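PDB 4JGA: 3-oxoacyl-[acyl-carrier-protein] synthase 2 from Rickettsia rickettsii, which probably catalyses the condensation of malonyl-ACP with a growing acyl chain, the elongation step of bacterial fatty acid synthesis. Local coordinates for residues N390-M395 against V403-K408; S35-I40 against I384-L389; S109-D114 against Y172-P177; S159-L164 against N178-T183; G284-A289 against Y303-D308. All blocks are in the same frame, centred on the assembly; numbering follows the deposited sequence.

In the fold
All five contacts belong to one thiolase-type fold, helices layered with a mixed β-sheet core. Along the chain contact 2 opens first and closes near the C-terminal end, bringing helix 33-41 to residues 384-389; contacts 3, 4 and 5 lie nested within that long loop. Contact 1 follows and touches contact 2, their centres about 13 Å apart. Contacts 3 and 4 alternate along the chain at either end of helix 163-172, centres about 18 Å apart, while contact 5 packs helix 300-312 on strand 278-287. Contacts 3, 4 and 5 all touch the second subunit, so they tie packing inside one chain to the dimer interface; contact 1 lies about 42 Å from contact 3, centre to centre.

Contact 1 of 5, residues N390-M395 against V403-K408; sequences NLDTPM and VALKAK
Two apolar side chains, Leu391 and Leu405, are turned in different ways to close this surface contact between two loop segments. Leu391 points toward the opposite segment, and with CG anti to its backbone N (chi1 -172°) it lays CB, CG and CD2 round the one methyl of Ala404; CB of Leu391 lies 3.9 Å from CB of Ala404. A side chain as small as alanine's suits this place, because the two backbones come within 5.3 Å between the CA atoms of Leu391 and Ala404. Leu405 instead leaves its backbone alongside the contact and swings CD2 across, 3.7 Å from the backbone N of Leu391. The same methyl meets OD1 of Asp392 at 3.7 Å, the two side chains crossing at about a right angle. That is van der Waals contact and no more; the carboxylate spends its charge elsewhere, OD2 forming a salt bridge with Arg243. Leu391 is the centre of an inverse gamma turn, spanned by a weak bond from N of Asp392 to O of Asn390, 2.8 Å. Asn390, in turn, gives ND2 to the carbonyls of Ser242 and Lys239. Val403 and Leu405 both form backbone hydrogen bonds with Thr388, Val403 packs on strand 353-355, and Lys408 bonds through its backbone to Ala385, beside the short strand 384-385.

Contact 2 of 5, residues S35-I40 against I384-L389; sequences SSWKNI and IAPPTL
Within this thiolase-type fold, helix 33-41 of the N-terminal family region packs on residues 384-387 of the C-terminal region, the short strand 384-385 and the two prolines after it. From CB of Trp37 the ring atom CG runs anti to the backbone N (chi1 -180°), which carries the indole off the helix toward residues 384-386. On the five-membered side, NE1 hydrogen-bonds to Asp382, so the one polar atom of the indole is satisfied. Further out, CZ2 of Trp37 meets CG2 of Ile384 at 3.9 Å, the two side chains sliding past each other in opposite directions. At the tip, CH2 of Trp37 lies a looser 4.3 Å from CD of Pro386. A large flat group thus reaches across to Ile384 and Pro386, while Leu378 and Arg381 of helix 368-382 also touch it. Pro386 and Pro387 lack an amide hydrogen and so fall naturally between residues whose backbones are bonded. One turn on from Trp37, Ile40 lies side by side with Pro386, and the carbonyl O of Ile40 is 3.5 Å from CD of Pro387. Tightest of all is CG2 of Ile40, set anti to its backbone N, only 3.4 Å from CB of Pro386.

Contact 3 of 5, residues S109-D114 against Y172-P177; sequences SGWLPD and YGFSGP
The phenyl ring of Phe174 has CB of Tyr172 over the centre of one face, 3.4 Å above its plane. At its edge, near the plane, come Pro113 CD and the backbone O of Trp111, the latter 3.9 Å from CZ of Phe174. The indole of Trp111 carries CD of Pro113 on one face, 3.4 Å above the plane and displaced toward the rim. Trp111 and Phe174 are nearly parallel, planes at 23°, but slid so far apart that they barely overlap; the centroids of the indole five-membered ring and the phenyl ring are 5.7 Å apart. CD of Pro113 serves both rings, over the face of one and at the edge of the other, a place suited to a compact, rigid apolar ring. Further along, CD1 of Leu112 approaches the tyrosine ring obliquely and sits tightly at 3.4 Å from CE1 of Tyr172. The polar backbone is bridged by a water, which donates to O of Pro113 and to O of Tyr172, 2.7 Å from each. Trp111 is held by NE1 bonding to Thr122 and by an edge-to-face pairing with His268, and its N donates to OG of Ser109 (3.1 Å), an ST turn. Gly110 and Gly173 each leave a helix with positive phi, a conformation glycine adopts easily. Two helix exits thus meet here: helix 93-109 supplies Val106 against Phe174, and helix 163-172 turns back to strand 178-179, parallel to its neighbour 122-127, in the beta-alpha-beta crossover manner of the thiolase fold.

Contact 4 of 5, residues S159-L164 against N178-T183; sequences SLINLL and NQTAVT
Residues Leu160 to Leu163 form a type I turn that leads into helix 163-172, closed by a 3.0 Å bond from N of Leu163 to O of Leu160, while the extended residues 178-183 pass beside it. On the turn Ile161 points at the extended segment and meets Val182 tip to tip, CG2 of Ile161 lying 3.7 Å from CG2 of Val182. CD1 of Ile161 lies against both methyls of Val182, 3.9 Å from CG2. Next to them Thr180 presents its methyl: CG2 is 3.7 Å from CB of Asn162. Its hydroxyl turns elsewhere, to the carbonyl of Val182 in the second subunit, and Val182 of this chain returns the same bond. This is the dimer interface of a thiolase-type enzyme; the chain runs on to helix 187-200, before which, as in related synthases, the nucleophilic cysteine is probably found. Asn162 has CG in the crowded position between N and carbonyl carbon (chi1 73°), which aims its amide at a bridging water. That water accepts from ND2 of Asn162 at 3.1 Å and from ND2 of Asn178 at 2.8 Å. It donates to O of Asn178 at 3.0 Å, while ND2 of Asn162 also bonds to O of Phe422 in the second subunit.

Contact 5 of 5, residues G284-A289 against Y303-D308; sequences GSTGDA and YRAMRD
Gly284 touches the helix with its backbone alone: its CA lies 3.5 Å from O of Ala305, a nearly straight CA-H...O contact with an angle of 170° at the hydrogen. A CB there would collide with that oxygen, so glycine fits. Two residues on, Thr286 points at the helix and sets CG2 over one face of the Arg304 guanidinium, 3.7 Å above its plane and toward the rim, with OG1 against the methyl of Ala305. Arg304 reaches this place by a bend at chi3 (55°). Water accepts from NH1 of Arg304 at 2.9 Å and donates to O of Gly287 at 2.7 Å. A second water donates to OD2 of Asp308 at 2.9 Å and accepts from N of Ser285 at 3.1 Å. Outside this shell, Arg307 forms a side-on salt bridge, NE and NH2 both to OD1 of Asp308, which helps to orient the carboxylate; Thr286 OG1 bonds to O of Gly301, and Arg304 NH1 to Ser175 O of the second subunit. Helix 303-308 and strand 284-287 run antiparallel, 6.4 Å apart at the axes. The helix leads on to strand 322-324, parallel to 278-287 with two strands between, a beta-alpha-beta crossover of the thiolase fold.

Contact 1 of 5, residues N390-M395 against V403-K408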
# COMPACT_ATOMS: atom_id res chain seq x y z
N ASN A 390 8.96 1.62 32.07
CA ASN A 390 10.34 1.13 32.11
C ASN A 390 11.44 2.19 32.02
O ASN A 390 12.62 1.85 31.95
CB ASN A 390 10.57 0.03 31.05
CG ASN A 390 9.70 -1.18 31.28
OD1 ASN A 390 9.55 -1.62 32.42
ND2 ASN A 390 9.08 -1.72 30.23
N LEU A 391 11.07 3.46 32.09
CA LEU A 391 12.04 4.53 32.00
C LEU A 391 12.65 4.76 33.37
O LEU A 391 12.35 5.73 34.08
CB LEU A 391 11.41 5.79 31.41
CG LEU A 391 12.37 6.94 31.07
CD1 LEU A 391 13.61 6.44 30.34
CD2 LEU A 391 11.63 8.01 30.27
N ASP A 392 13.53 3.82 33.74
CA ASP A 392 14.13 3.77 35.06
C ASP A 392 15.42 4.55 35.10
O ASP A 392 15.74 5.18 36.11
CB ASP A 392 14.44 2.32 35.43
CG ASP A 392 13.21 1.44 35.45
OD1 ASP A 392 12.16 1.92 35.93
OD2 ASP A 392 13.28 0.28 35.00
N THR A 393 16.17 4.50 34.00
CA THR A 393 17.46 5.16 33.92
C THR A 393 17.57 5.91 32.60
O THR A 393 18.15 5.42 31.62
CB THR A 393 18.59 4.13 34.08
OG1 THR A 393 18.22 3.19 35.10
CG2 THR A 393 19.90 4.83 34.49
N PRO A 394 17.03 7.14 32.57
CA PRO A 394 16.93 7.85 31.29
C PRO A 394 18.31 8.10 30.67
O PRO A 394 19.27 8.41 31.38
CB PRO A 394 16.24 9.17 31.65
CG PRO A 394 15.79 9.07 33.08
CD PRO A 394 16.62 7.98 33.72
N MET A 395 18.41 8.01 29.35
CA MET A 395 19.66 8.34 28.68
C MET A 395 20.05 9.79 28.97
O MET A 395 19.21 10.63 29.29
CB MET A 395 19.60 8.06 27.16
CG MET A 395 18.50 8.78 26.41
SD MET A 395 18.20 8.08 24.78
CE MET A 395 19.73 8.52 23.96
N VAL A 403 7.44 11.62 30.68
CA VAL A 403 6.31 10.99 31.37
C VAL A 403 6.73 9.61 31.86
O VAL A 403 6.03 8.62 31.65
CB VAL A 403 5.06 10.86 30.45
CG1 VAL A 403 3.79 10.65 31.30
CG2 VAL A 403 4.85 12.09 29.59
N ALA A 404 7.90 9.54 32.48
CA ALA A 404 8.41 8.27 32.98
C ALA A 404 7.45 7.61 33.97
O ALA A 404 6.93 8.28 34.86
CB ALA A 404 9.75 8.46 33.64
N LEU A 405 7.17 6.32 33.75
CA LEU A 405 6.56 5.42 34.75
C LEU A 405 5.06 5.54 35.00
O LEU A 405 4.37 4.52 35.10
CB LEU A 405 7.31 5.50 36.11
CG LEU A 405 8.84 5.30 36.07
CD1 LEU A 405 9.38 5.23 37.49
CD2 LEU A 405 9.19 4.04 35.27
N LYS A 406 4.54 6.75 35.08
CA LYS A 406 3.16 7.00 35.51
C LYS A 406 2.56 8.05 34.60
O LYS A 406 3.23 9.03 34.25
CB LYS A 406 3.13 7.53 36.96
N ALA A 407 1.30 7.88 34.26
CA ALA A 407 0.54 8.85 33.48
C ALA A 407 0.51 10.24 34.14
O ALA A 407 0.58 10.34 35.36
CB ALA A 407 -0.88 8.35 33.29
N LYS A 408 0.37 11.29 33.35
CA LYS A 408 0.36 12.64 33.90
C LYS A 408 -0.76 13.49 33.30
O LYS A 408 -0.86 13.64 32.07
CB LYS A 408 1.70 13.26 33.60
CG LYS A 408 2.00 14.51 34.35
CD LYS A 408 3.48 14.77 34.19
CE LYS A 408 3.95 15.88 35.08
NZ LYS A 408 5.43 15.76 35.14

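Contact 2 of 5, residues S35-I40 against I384-L389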
# COMPACT_ATOMS: atom_id res chain seq x y z
N SER A 35 -11.18 -0.62 27.05
CA SER A 35 -10.30 -1.46 27.84
C SER A 35 -8.83 -1.13 27.52
O SER A 35 -8.03 -1.05 28.45
CB SER A 35 -10.62 -2.94 27.61
OG SER A 35 -10.42 -3.29 26.25
N SER A 36 -8.48 -0.94 26.24
CA SER A 36 -7.09 -0.63 25.87
C SER A 36 -6.62 0.66 26.56
O SER A 36 -5.53 0.72 27.12
CB SER A 36 -6.92 -0.48 24.34
OG SER A 36 -7.20 -1.66 23.64
N TRP A 37 -7.46 1.70 26.51
CA TRP A 37 -7.07 3.03 26.99
C TRP A 37 -6.98 3.04 28.50
O TRP A 37 -6.04 3.61 29.04
CB TRP A 37 -8.03 4.10 26.46
CG TRP A 37 -7.73 5.48 26.88
CD1 TRP A 37 -8.55 6.32 27.60
CD2 TRP A 37 -6.53 6.20 26.64
NE1 TRP A 37 -7.91 7.51 27.81
CE2 TRP A 37 -6.67 7.47 27.23
CE3 TRP A 37 -5.34 5.90 25.96
CZ2 TRP A 37 -5.67 8.44 27.16
CZ3 TRP A 37 -4.36 6.85 25.90
CH2 TRP A 37 -4.51 8.10 26.50
N LYS A 38 -7.93 2.40 29.20
CA LYS A 38 -7.80 2.26 30.66
C LYS A 38 -6.46 1.61 31.01
O LYS A 38 -5.75 2.08 31.90
CB LYS A 38 -8.97 1.49 31.31
N ASN A 39 -6.11 0.51 30.33
CA ASN A 39 -4.85 -0.18 30.63
C ASN A 39 -3.60 0.61 30.32
O ASN A 39 -2.63 0.59 31.10
CB ASN A 39 -4.81 -1.56 29.98
CG ASN A 39 -5.68 -2.55 30.73
OD1 ASN A 39 -5.88 -2.42 31.93
ND2 ASN A 39 -6.20 -3.51 30.03
N ILE A 40 -3.62 1.35 29.20
CA ILE A 40 -2.52 2.25 28.86
C ILE A 40 -2.31 3.27 29.97
O ILE A 40 -1.20 3.41 30.52
CB ILE A 40 -2.78 2.98 27.54
CG1 ILE A 40 -2.63 2.03 26.34
CG2 ILE A 40 -1.88 4.21 27.41
CD1 ILE A 40 -1.22 1.52 26.08
N ILE A 384 -4.83 13.72 29.54
CA ILE A 384 -3.83 12.91 30.19
C ILE A 384 -2.86 12.35 29.17
O ILE A 384 -3.24 11.93 28.09
CB ILE A 384 -4.48 11.80 31.03
CG1 ILE A 384 -3.44 11.13 31.92
CG2 ILE A 384 -5.18 10.77 30.19
CD1 ILE A 384 -4.08 10.32 33.03
N ALA A 385 -1.58 12.37 29.55
CA ALA A 385 -0.53 11.81 28.76
C ALA A 385 -0.20 10.43 29.31
O ALA A 385 0.07 10.30 30.51
CB ALA A 385 0.70 12.71 28.86
N PRO A 386 -0.21 9.41 28.46
CA PRO A 386 0.15 8.08 28.88
C PRO A 386 1.65 7.96 29.19
O PRO A 386 2.45 8.73 28.65
CB PRO A 386 -0.27 7.21 27.69
CG PRO A 386 -0.21 8.11 26.53
CD PRO A 386 -0.52 9.49 27.02
N PRO A 387 2.03 7.02 30.07
CA PRO A 387 3.41 6.89 30.57
C PRO A 387 4.39 6.20 29.60
O PRO A 387 4.00 5.37 28.77
CB PRO A 387 3.24 6.02 31.81
CG PRO A 387 2.10 5.12 31.44
CD PRO A 387 1.16 5.96 30.62
N THR A 388 5.66 6.57 29.69
CA THR A 388 6.70 5.72 29.15
C THR A 388 7.08 4.76 30.27
O THR A 388 7.78 5.10 31.23
CB THR A 388 7.92 6.53 28.69
OG1 THR A 388 7.50 7.53 27.74
CG2 THR A 388 8.92 5.63 28.07
N LEU A 389 6.56 3.54 30.16
CA LEU A 389 6.94 2.49 31.11
C LEU A 389 8.41 2.16 30.98
O LEU A 389 9.06 2.40 29.92
CB LEU A 389 6.10 1.23 30.88
CG LEU A 389 4.58 1.38 31.05
CD1 LEU A 389 3.93 0.02 30.86
CD2 LEU A 389 4.25 1.95 32.42

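Contact 3 of 5, residues S109-D114 against Y172-P177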
# COMPACT_ATOMS: atom_id res chain seq x y z
N SER A 109 -18.82 5.81 15.33
CA SER A 109 -19.15 7.02 14.59
C SER A 109 -20.62 7.18 14.26
O SER A 109 -21.06 8.27 13.90
CB SER A 109 -18.37 7.07 13.29
OG SER A 109 -18.87 6.10 12.40
N GLY A 110 -21.37 6.09 14.29
CA GLY A 110 -22.77 6.12 13.90
C GLY A 110 -22.98 6.25 12.39
O GLY A 110 -24.12 6.36 11.93
N TRP A 111 -21.90 6.17 11.61
CA TRP A 111 -22.03 6.34 10.18
C TRP A 111 -22.33 5.00 9.53
O TRP A 111 -21.44 4.20 9.25
CB TRP A 111 -20.76 6.95 9.61
CG TRP A 111 -20.83 7.21 8.14
CD1 TRP A 111 -20.06 6.61 7.16
CD2 TRP A 111 -21.69 8.12 7.47
NE1 TRP A 111 -20.41 7.08 5.92
CE2 TRP A 111 -21.42 8.00 6.07
CE3 TRP A 111 -22.71 8.98 7.89
CZ2 TRP A 111 -22.11 8.75 5.10
CZ3 TRP A 111 -23.39 9.74 6.92
CH2 TRP A 111 -23.07 9.61 5.54
N LEU A 112 -23.61 4.74 9.33
CA LEU A 112 -24.08 3.49 8.73
C LEU A 112 -25.07 3.83 7.62
O LEU A 112 -26.21 3.41 7.68
CB LEU A 112 -24.82 2.65 9.76
CG LEU A 112 -24.04 1.83 10.80
CD1 LEU A 112 -23.36 0.67 10.12
CD2 LEU A 112 -23.05 2.67 11.62
N PRO A 113 -24.63 4.61 6.62
CA PRO A 113 -25.51 5.05 5.57
C PRO A 113 -26.16 3.90 4.80
O PRO A 113 -25.52 2.88 4.55
CB PRO A 113 -24.58 5.84 4.64
CG PRO A 113 -23.24 5.22 4.86
CD PRO A 113 -23.22 4.93 6.33
N ASP A 114 -27.44 4.05 4.49
CA ASP A 114 -28.16 3.10 3.63
C ASP A 114 -28.27 3.58 2.18
O ASP A 114 -28.66 2.82 1.26
CB ASP A 114 -29.58 2.89 4.16
CG ASP A 114 -29.62 1.97 5.38
OD1 ASP A 114 -28.64 1.29 5.65
OD2 ASP A 114 -30.65 1.93 6.07
N TYR A 172 -20.11 -2.76 4.99
CA TYR A 172 -20.95 -1.57 5.14
C TYR A 172 -21.46 -0.96 3.83
O TYR A 172 -22.16 0.05 3.85
CB TYR A 172 -20.23 -0.51 5.99
CG TYR A 172 -19.98 -1.01 7.39
CD1 TYR A 172 -21.04 -1.11 8.30
CD2 TYR A 172 -18.71 -1.37 7.81
CE1 TYR A 172 -20.82 -1.59 9.59
CE2 TYR A 172 -18.49 -1.83 9.10
CZ TYR A 172 -19.54 -1.95 9.98
OH TYR A 172 -19.29 -2.40 11.25
N GLY A 173 -21.15 -1.56 2.70
CA GLY A 173 -21.48 -0.95 1.43
C GLY A 173 -20.68 0.32 1.05
O GLY A 173 -21.14 1.09 0.22
N PHE A 174 -19.51 0.55 1.63
CA PHE A 174 -18.78 1.78 1.34
C PHE A 174 -18.13 1.67 -0.04
O PHE A 174 -17.29 0.79 -0.28
CB PHE A 174 -17.73 2.05 2.40
CG PHE A 174 -18.28 2.26 3.78
CD1 PHE A 174 -19.55 2.77 4.02
CD2 PHE A 174 -17.46 2.02 4.87
CE1 PHE A 174 -20.02 3.02 5.31
CE2 PHE A 174 -17.92 2.22 6.17
CZ PHE A 174 -19.20 2.73 6.39
N SER A 175 -18.56 2.52 -0.96
CA SER A 175 -18.25 2.35 -2.38
C SER A 175 -17.41 3.47 -2.96
O SER A 175 -17.23 3.56 -4.19
CB SER A 175 -19.56 2.18 -3.14
OG SER A 175 -20.50 3.15 -2.70
N GLY A 176 -16.91 4.34 -2.09
CA GLY A 176 -15.91 5.33 -2.47
C GLY A 176 -14.53 4.71 -2.71
O GLY A 176 -14.42 3.49 -2.89
N PRO A 177 -13.47 5.54 -2.74
CA PRO A 177 -12.13 5.03 -2.94
C PRO A 177 -11.81 3.86 -2.00
O PRO A 177 -12.06 3.95 -0.81
CB PRO A 177 -11.22 6.22 -2.64
CG PRO A 177 -12.06 7.41 -2.82
CD PRO A 177 -13.48 7.00 -2.50
O HOH W 1 -23.50 1.45 5.72

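Contact 4 of 5, residues S159-L164 against N178-T183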
# COMPACT_ATOMS: atom_id res chain seq x y z
N SER A 159 -4.52 -13.38 1.75
CA SER A 159 -3.17 -12.88 1.85
C SER A 159 -3.00 -11.43 1.37
O SER A 159 -1.95 -10.82 1.60
CB SER A 159 -2.23 -13.73 0.98
OG SER A 159 -2.20 -15.09 1.39
N LEU A 160 -3.98 -10.87 0.69
CA LEU A 160 -3.80 -9.56 0.08
C LEU A 160 -4.06 -8.42 1.06
O LEU A 160 -5.11 -8.37 1.70
CB LEU A 160 -4.74 -9.40 -1.11
CG LEU A 160 -4.44 -10.17 -2.38
CD1 LEU A 160 -5.55 -9.95 -3.39
CD2 LEU A 160 -3.14 -9.68 -2.98
N ILE A 161 -3.11 -7.50 1.15
CA ILE A 161 -3.27 -6.34 2.05
C ILE A 161 -4.58 -5.60 1.85
O ILE A 161 -5.25 -5.18 2.80
CB ILE A 161 -2.03 -5.39 2.00
CG1 ILE A 161 -0.86 -6.10 2.66
CG2 ILE A 161 -2.31 -4.08 2.74
CD1 ILE A 161 0.48 -5.41 2.58
N ASN A 162 -4.99 -5.45 0.60
CA ASN A 162 -6.14 -4.64 0.30
C ASN A 162 -7.48 -5.31 0.58
O ASN A 162 -8.54 -4.67 0.46
CB ASN A 162 -6.09 -4.13 -1.14
CG ASN A 162 -6.38 -5.21 -2.14
OD1 ASN A 162 -5.66 -6.22 -2.23
ND2 ASN A 162 -7.40 -5.00 -2.92
N LEU A 163 -7.45 -6.57 0.99
CA LEU A 163 -8.71 -7.23 1.32
C LEU A 163 -9.26 -6.83 2.69
O LEU A 163 -10.40 -7.18 3.04
CB LEU A 163 -8.60 -8.75 1.13
CG LEU A 163 -9.16 -9.28 -0.20
CD1 LEU A 163 -10.68 -9.18 -0.18
CD2 LEU A 163 -8.63 -8.54 -1.40
N LEU A 164 -8.46 -6.10 3.46
CA LEU A 164 -8.99 -5.49 4.68
C LEU A 164 -9.96 -4.38 4.30
O LEU A 164 -11.14 -4.42 4.69
CB LEU A 164 -7.89 -5.01 5.57
CG LEU A 164 -8.32 -4.11 6.75
CD1 LEU A 164 -9.40 -4.70 7.65
CD2 LEU A 164 -7.08 -3.83 7.55
N ASN A 178 -11.29 2.78 -2.58
CA ASN A 178 -11.02 1.54 -1.87
C ASN A 178 -9.53 1.27 -1.97
O ASN A 178 -9.07 0.67 -2.96
CB ASN A 178 -11.80 0.40 -2.50
CG ASN A 178 -12.11 -0.72 -1.54
OD1 ASN A 178 -13.20 -0.74 -0.95
ND2 ASN A 178 -11.13 -1.66 -1.33
N GLN A 179 -8.78 1.80 -1.01
CA GLN A 179 -7.33 1.94 -1.14
C GLN A 179 -6.63 1.56 0.15
O GLN A 179 -7.27 1.16 1.14
CB GLN A 179 -6.96 3.36 -1.63
CG GLN A 179 -7.56 3.71 -3.01
CD GLN A 179 -7.23 5.12 -3.53
OE1 GLN A 179 -8.04 5.76 -4.19
NE2 GLN A 179 -6.04 5.59 -3.26
N THR A 180 -5.30 1.63 0.13
CA THR A 180 -4.44 1.25 1.25
C THR A 180 -3.25 2.20 1.31
O THR A 180 -3.01 3.00 0.39
CB THR A 180 -3.86 -0.19 1.08
OG1 THR A 180 -2.86 -0.25 0.06
CG2 THR A 180 -4.96 -1.21 0.76
N ALA A 181 -2.51 2.09 2.40
CA ALA A 181 -1.15 2.63 2.50
C ALA A 181 -0.33 1.46 3.05
O ALA A 181 -0.85 0.68 3.87
CB ALA A 181 -1.09 3.80 3.48
N VAL A 182 0.89 1.32 2.56
CA VAL A 182 1.79 0.26 2.96
C VAL A 182 3.17 0.88 3.04
O VAL A 182 3.86 1.03 2.04
CB VAL A 182 1.72 -0.95 2.00
CG1 VAL A 182 2.67 -2.04 2.43
CG2 VAL A 182 0.28 -1.53 1.95
N THR A 183 3.58 1.24 4.26
CA THR A 183 4.85 1.94 4.44
C THR A 183 5.51 1.46 5.71
O THR A 183 5.92 2.25 6.58
CB THR A 183 4.64 3.47 4.47
OG1 THR A 183 3.63 3.79 5.45
CG2 THR A 183 4.21 4.00 3.13
O HOH W 2 -8.50 -2.18 -2.16

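Contact 5 of 5, residues G284-A289 against Y303-D308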
# COMPACT_ATOMS: atom_id res chain seq x y z
N GLY A 284 2.81 15.49 7.90
CA GLY A 284 4.14 15.54 7.30
C GLY A 284 4.53 14.15 6.83
O GLY A 284 4.29 13.16 7.53
N SER A 285 5.13 14.06 5.65
CA SER A 285 5.54 12.80 5.06
C SER A 285 6.84 12.97 4.28
O SER A 285 6.87 13.69 3.31
CB SER A 285 4.45 12.28 4.11
OG SER A 285 4.87 11.06 3.51
N THR A 286 7.90 12.31 4.72
CA THR A 286 9.23 12.54 4.19
C THR A 286 10.01 11.23 4.06
O THR A 286 9.59 10.19 4.57
CB THR A 286 10.03 13.45 5.14
OG1 THR A 286 10.18 12.79 6.40
CG2 THR A 286 9.34 14.77 5.36
N GLY A 287 11.13 11.30 3.37
CA GLY A 287 12.05 10.17 3.24
C GLY A 287 13.44 10.55 3.70
O GLY A 287 13.91 11.65 3.42
N ASP A 288 14.10 9.63 4.39
CA ASP A 288 15.49 9.78 4.79
C ASP A 288 16.44 9.72 3.58
O ASP A 288 17.51 10.30 3.60
CB ASP A 288 15.91 8.64 5.74
CG ASP A 288 15.32 8.75 7.16
OD1 ASP A 288 14.72 9.77 7.50
OD2 ASP A 288 15.54 7.79 7.97
N ALA A 289 16.07 8.89 2.59
CA ALA A 289 16.90 8.55 1.45
C ALA A 289 18.33 8.13 1.88
O ALA A 289 19.31 8.60 1.32
CB ALA A 289 16.98 9.74 0.50
N TYR A 303 12.90 14.90 11.59
CA TYR A 303 12.82 16.32 11.88
C TYR A 303 11.92 17.03 10.89
O TYR A 303 11.07 17.82 11.29
CB TYR A 303 14.23 16.96 11.85
CG TYR A 303 14.27 18.47 12.03
CD1 TYR A 303 14.17 19.29 10.94
CD2 TYR A 303 14.35 19.04 13.29
CE1 TYR A 303 14.18 20.66 11.09
CE2 TYR A 303 14.37 20.42 13.46
CZ TYR A 303 14.27 21.22 12.35
OH TYR A 303 14.30 22.60 12.43
N ARG A 304 12.11 16.78 9.60
CA ARG A 304 11.31 17.40 8.58
C ARG A 304 9.84 17.00 8.66
O ARG A 304 8.98 17.82 8.45
CB ARG A 304 11.87 17.09 7.19
CG ARG A 304 13.18 17.83 6.87
CD ARG A 304 13.84 17.28 5.62
NE ARG A 304 12.89 17.32 4.52
CZ ARG A 304 12.54 16.28 3.77
NH1 ARG A 304 13.16 15.10 3.84
NH2 ARG A 304 11.59 16.46 2.86
N ALA A 305 9.55 15.73 8.90
CA ALA A 305 8.16 15.30 9.00
C ALA A 305 7.42 16.06 10.10
O ALA A 305 6.30 16.53 9.89
CB ALA A 305 8.07 13.82 9.25
N MET A 306 8.05 16.18 11.27
CA MET A 306 7.47 16.94 12.37
C MET A 306 7.29 18.40 11.97
O MET A 306 6.22 18.99 12.14
CB MET A 306 8.34 16.84 13.63
CG MET A 306 8.34 15.44 14.23
SD MET A 306 9.25 15.36 15.79
CE MET A 306 10.94 15.51 15.20
N ARG A 307 8.35 18.98 11.44
CA ARG A 307 8.34 20.37 11.07
C ARG A 307 7.25 20.66 10.04
O ARG A 307 6.50 21.63 10.18
CB ARG A 307 9.70 20.79 10.51
CG ARG A 307 9.82 22.27 10.21
CD ARG A 307 10.93 22.54 9.21
NE ARG A 307 10.69 21.72 8.01
CZ ARG A 307 11.60 21.50 7.06
NH1 ARG A 307 12.81 22.03 7.14
NH2 ARG A 307 11.28 20.74 6.01
N ASP A 308 7.19 19.84 9.01
CA ASP A 308 6.19 20.01 7.96
C ASP A 308 4.75 19.80 8.46
O ASP A 308 3.84 20.43 7.98
CB ASP A 308 6.44 19.03 6.82
CG ASP A 308 7.76 19.32 6.07
OD1 ASP A 308 8.46 20.32 6.37
OD2 ASP A 308 8.04 18.49 5.19
O HOH W 3 5.91 16.76 4.37
O HOH W 4 15.52 13.57 4.52